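Local atomic coordinates of endoglucanase (Clostridium thermocellum, PDB entry 2YIK), a protein that probably hydrolyses cellulose as a family 9 glycoside hydrolase, cutting the beta-1,4-glucosidic linkages of the polysaccharide. Residues E296-D300 against F343-Y347. Numbering follows the deposited sequence.
Sequences EHYLD and FEDRY. With CA (calcium ion), chain B.
Leu-299 and Phe-343 meet where residues 296-300 and 343-347, turns of two helices, bring their local axes to within 11.9 Å at an angle of 54°. A salt-bridge network and a small apolar contact join these peripheral helices of the glycoside hydrolase family 9 domain. Arg-346 spans most of the gap: its chain is extended at chi2 and bends at chi3, bringing the guanidinium end-on to Glu-296 and NH2 alone to Asp-300, with both acceptor oxygens at its edge, near its plane. Both terminal nitrogens grip a single oxygen, with Glu-296 OE1 lying 2.7 Å from NH1 and 2.7 Å from NH2 of Arg-346. NH2 meets this oxygen nearly in line with its C-O bond, whereas NH1 comes from above the carboxylate plane, and both bonds are clearly bent. The other carboxylate oxygen, Glu-296 OE2, is hydrogen-bonded to Tyr-290, which should limit rotation of the group. NH2 of Arg-346 also donates a straighter bond to Asp-300 OD1, 2.9 Å away, so two acidic groups share the positive charge and probably stabilise it. Beside this network, Phe-343 packs among Tyr-290, Ile-332 and Phe-361. The next residue, Glu-344, binds a calcium ion through both carboxylate oxygens, with OE1 and OE2 each 2.7 Å from the metal; Asp-337 and Ser-340 are further ligands. Leu-299, with CG anti to its backbone nitrogen (chi1 -166°), extends across to the aromatic ring and makes a CH-pi contact, CD2 sitting 3.9 Å from the Phe-343 ring centroid and only 8° off the ring normal.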
ATOM      1  N   GLU A 296      -9.056   3.050 -24.460  1.00 28.06           N
ATOM      2  CA  GLU A 296     -10.431   2.991 -24.038  1.00 29.83           C
ATOM      3  C   GLU A 296     -10.885   1.665 -23.446  1.00 29.39           C
ATOM      4  O   GLU A 296     -11.839   1.626 -22.671  1.00 28.66           O
ATOM      5  CB  GLU A 296     -11.342   3.372 -25.201  1.00 31.01           C
ATOM      6  CG  GLU A 296     -11.259   4.844 -25.610  1.00 34.18           C
ATOM      7  CD  GLU A 296     -11.592   5.805 -24.468  1.00 37.25           C
ATOM      8  OE1 GLU A 296     -12.483   5.481 -23.650  1.00 38.09           O
ATOM      9  OE2 GLU A 296     -10.975   6.898 -24.395  1.00 37.04           O
ATOM     10  N   HIS A 297     -10.216   0.583 -23.818  1.00 28.07           N
ATOM     11  CA  HIS A 297     -10.570  -0.737 -23.312  1.00 27.57           C
ATOM     12  C   HIS A 297     -10.518  -0.789 -21.781  1.00 26.78           C
ATOM     13  O   HIS A 297     -11.372  -1.405 -21.140  1.00 25.99           O
ATOM     14  CB  HIS A 297      -9.621  -1.788 -23.889  1.00 27.03           C
ATOM     15  CG  HIS A 297      -9.766  -3.136 -23.262  1.00 28.27           C
ATOM     16  ND1 HIS A 297     -10.882  -3.928 -23.440  1.00 28.90           N
ATOM     17  CD2 HIS A 297      -8.948  -3.826 -22.431  1.00 27.80           C
ATOM     18  CE1 HIS A 297     -10.745  -5.043 -22.749  1.00 27.43           C
ATOM     19  NE2 HIS A 297      -9.580  -5.006 -22.126  1.00 28.70           N
ATOM     20  N   TYR A 298      -9.508  -0.146 -21.205  1.00 25.78           N
ATOM     21  CA  TYR A 298      -9.357  -0.130 -19.759  1.00 25.73           C
ATOM     22  C   TYR A 298     -10.480   0.638 -19.090  1.00 25.68           C
ATOM     23  O   TYR A 298     -10.987   0.218 -18.049  1.00 25.33           O
ATOM     24  CB  TYR A 298      -8.004   0.466 -19.374  1.00 24.54           C
ATOM     25  CG  TYR A 298      -6.858  -0.411 -19.803  1.00 25.61           C
ATOM     26  CD1 TYR A 298      -6.768  -1.728 -19.356  1.00 25.70           C
ATOM     27  CD2 TYR A 298      -5.874   0.063 -20.672  1.00 25.10           C
ATOM     28  CE1 TYR A 298      -5.728  -2.559 -19.766  1.00 26.02           C
ATOM     29  CE2 TYR A 298      -4.829  -0.754 -21.086  1.00 26.38           C
ATOM     30  CZ  TYR A 298      -4.761  -2.064 -20.629  1.00 26.00           C
ATOM     31  OH  TYR A 298      -3.727  -2.869 -21.040  1.00 27.29           O
ATOM     32  N   LEU A 299     -10.875   1.759 -19.683  1.00 25.21           N
ATOM     33  CA  LEU A 299     -11.955   2.539 -19.104  1.00 26.64           C
ATOM     34  C   LEU A 299     -13.246   1.729 -19.186  1.00 26.80           C
ATOM     35  O   LEU A 299     -14.081   1.790 -18.279  1.00 24.64           O
ATOM     36  CB  LEU A 299     -12.124   3.868 -19.837  1.00 26.94           C
ATOM     37  CG  LEU A 299     -13.000   4.887 -19.098  1.00 29.20           C
ATOM     38  CD1 LEU A 299     -12.364   5.259 -17.746  1.00 26.51           C
ATOM     39  CD2 LEU A 299     -13.166   6.128 -19.977  1.00 28.24           C
ATOM     40  N   ASP A 300     -13.404   0.966 -20.271  1.00 27.48           N
ATOM     41  CA  ASP A 300     -14.592   0.132 -20.449  1.00 27.35           C
ATOM     42  C   ASP A 300     -14.627  -0.961 -19.385  1.00 27.74           C
ATOM     43  O   ASP A 300     -15.694  -1.331 -18.897  1.00 27.78           O
ATOM     44  CB  ASP A 300     -14.609  -0.538 -21.830  1.00 29.95           C
ATOM     45  CG  ASP A 300     -14.927   0.431 -22.955  1.00 32.01           C
ATOM     46  OD1 ASP A 300     -15.581   1.460 -22.700  1.00 32.32           O
ATOM     47  OD2 ASP A 300     -14.536   0.148 -24.109  1.00 34.82           O
ATOM     48  N   PHE A 343     -18.330  10.256 -20.673  1.00 26.43           N
ATOM     49  CA  PHE A 343     -17.878   9.235 -19.729  1.00 24.66           C
ATOM     50  C   PHE A 343     -19.009   8.820 -18.788  1.00 24.18           C
ATOM     51  O   PHE A 343     -19.188   7.637 -18.506  1.00 24.31           O
ATOM     52  CB  PHE A 343     -16.679   9.743 -18.911  1.00 25.56           C
ATOM     53  CG  PHE A 343     -15.371   9.785 -19.676  1.00 25.48           C
ATOM     54  CD1 PHE A 343     -15.340   9.674 -21.068  1.00 26.65           C
ATOM     55  CD2 PHE A 343     -14.167   9.977 -18.995  1.00 25.30           C
ATOM     56  CE1 PHE A 343     -14.126   9.758 -21.770  1.00 27.59           C
ATOM     57  CE2 PHE A 343     -12.951  10.063 -19.683  1.00 26.90           C
ATOM     58  CZ  PHE A 343     -12.929   9.953 -21.072  1.00 26.91           C
ATOM     59  N   GLU A 344     -19.775   9.793 -18.306  1.00 24.73           N
ATOM     60  CA  GLU A 344     -20.882   9.495 -17.405  1.00 26.17           C
ATOM     61  C   GLU A 344     -21.921   8.602 -18.080  1.00 26.32           C
ATOM     62  O   GLU A 344     -22.383   7.618 -17.498  1.00 27.23           O
ATOM     63  CB  GLU A 344     -21.569  10.780 -16.921  1.00 26.61           C
ATOM     64  CG  GLU A 344     -20.742  11.630 -15.973  1.00 25.91           C
ATOM     65  CD  GLU A 344     -19.740  12.482 -16.703  1.00 27.01           C
ATOM     66  OE1 GLU A 344     -19.599  12.306 -17.936  1.00 27.03           O
ATOM     67  OE2 GLU A 344     -19.090  13.318 -16.047  1.00 25.68           O
ATOM     68  N   ASP A 345     -22.290   8.948 -19.308  1.00 26.23           N
ATOM     69  CA  ASP A 345     -23.279   8.166 -20.029  1.00 27.69           C
ATOM     70  C   ASP A 345     -22.754   6.793 -20.422  1.00 26.44           C
ATOM     71  O   ASP A 345     -23.520   5.833 -20.476  1.00 27.58           O
ATOM     72  CB  ASP A 345     -23.776   8.936 -21.254  1.00 27.14           C
ATOM     73  CG  ASP A 345     -24.579  10.159 -20.870  1.00 30.39           C
ATOM     74  OD1 ASP A 345     -25.037  10.221 -19.704  1.00 27.89           O
ATOM     75  OD2 ASP A 345     -24.763  11.055 -21.726  1.00 29.88           O
ATOM     76  N   ARG A 346     -21.456   6.698 -20.695  1.00 26.60           N
ATOM     77  CA  ARG A 346     -20.848   5.414 -21.038  1.00 26.77           C
ATOM     78  C   ARG A 346     -20.872   4.538 -19.786  1.00 26.39           C
ATOM     79  O   ARG A 346     -21.155   3.336 -19.851  1.00 26.63           O
ATOM     80  CB  ARG A 346     -19.399   5.602 -21.511  1.00 28.03           C
ATOM     81  CG  ARG A 346     -19.245   5.950 -23.000  1.00 30.22           C
ATOM     82  CD  ARG A 346     -17.793   6.302 -23.342  1.00 31.64           C
ATOM     83  NE  ARG A 346     -16.860   5.192 -23.127  1.00 31.09           N
ATOM     84  CZ  ARG A 346     -15.534   5.319 -23.120  1.00 33.34           C
ATOM     85  NH1 ARG A 346     -14.978   6.507 -23.316  1.00 33.68           N
ATOM     86  NH2 ARG A 346     -14.758   4.257 -22.915  1.00 31.93           N
ATOM     87  N   TYR A 347     -20.578   5.142 -18.639  1.00 26.17           N
ATOM     88  CA  TYR A 347     -20.590   4.386 -17.394  1.00 25.63           C
ATOM     89  C   TYR A 347     -21.998   3.872 -17.070  1.00 25.82           C
ATOM     90  O   TYR A 347     -22.165   2.729 -16.642  1.00 25.52           O
ATOM     91  CB  TYR A 347     -20.063   5.229 -16.231  1.00 23.96           C
ATOM     92  CG  TYR A 347     -20.290   4.545 -14.900  1.00 24.39           C
ATOM     93  CD1 TYR A 347     -19.753   3.283 -14.643  1.00 22.13           C
ATOM     94  CD2 TYR A 347     -21.119   5.118 -13.934  1.00 24.11           C
ATOM     95  CE1 TYR A 347     -20.040   2.603 -13.461  1.00 23.63           C
ATOM     96  CE2 TYR A 347     -21.414   4.448 -12.748  1.00 25.19           C
ATOM     97  CZ  TYR A 347     -20.873   3.189 -12.520  1.00 25.54           C
ATOM     98  OH  TYR A 347     -21.182   2.520 -11.361  1.00 25.51           O
TER
HETATM   99 CA    CA B1332     -17.704  14.158 -18.187  1.00 29.23          CA
HETATM  100  O   HOH W   1     -17.802  16.212 -16.542  1.00 24.57           O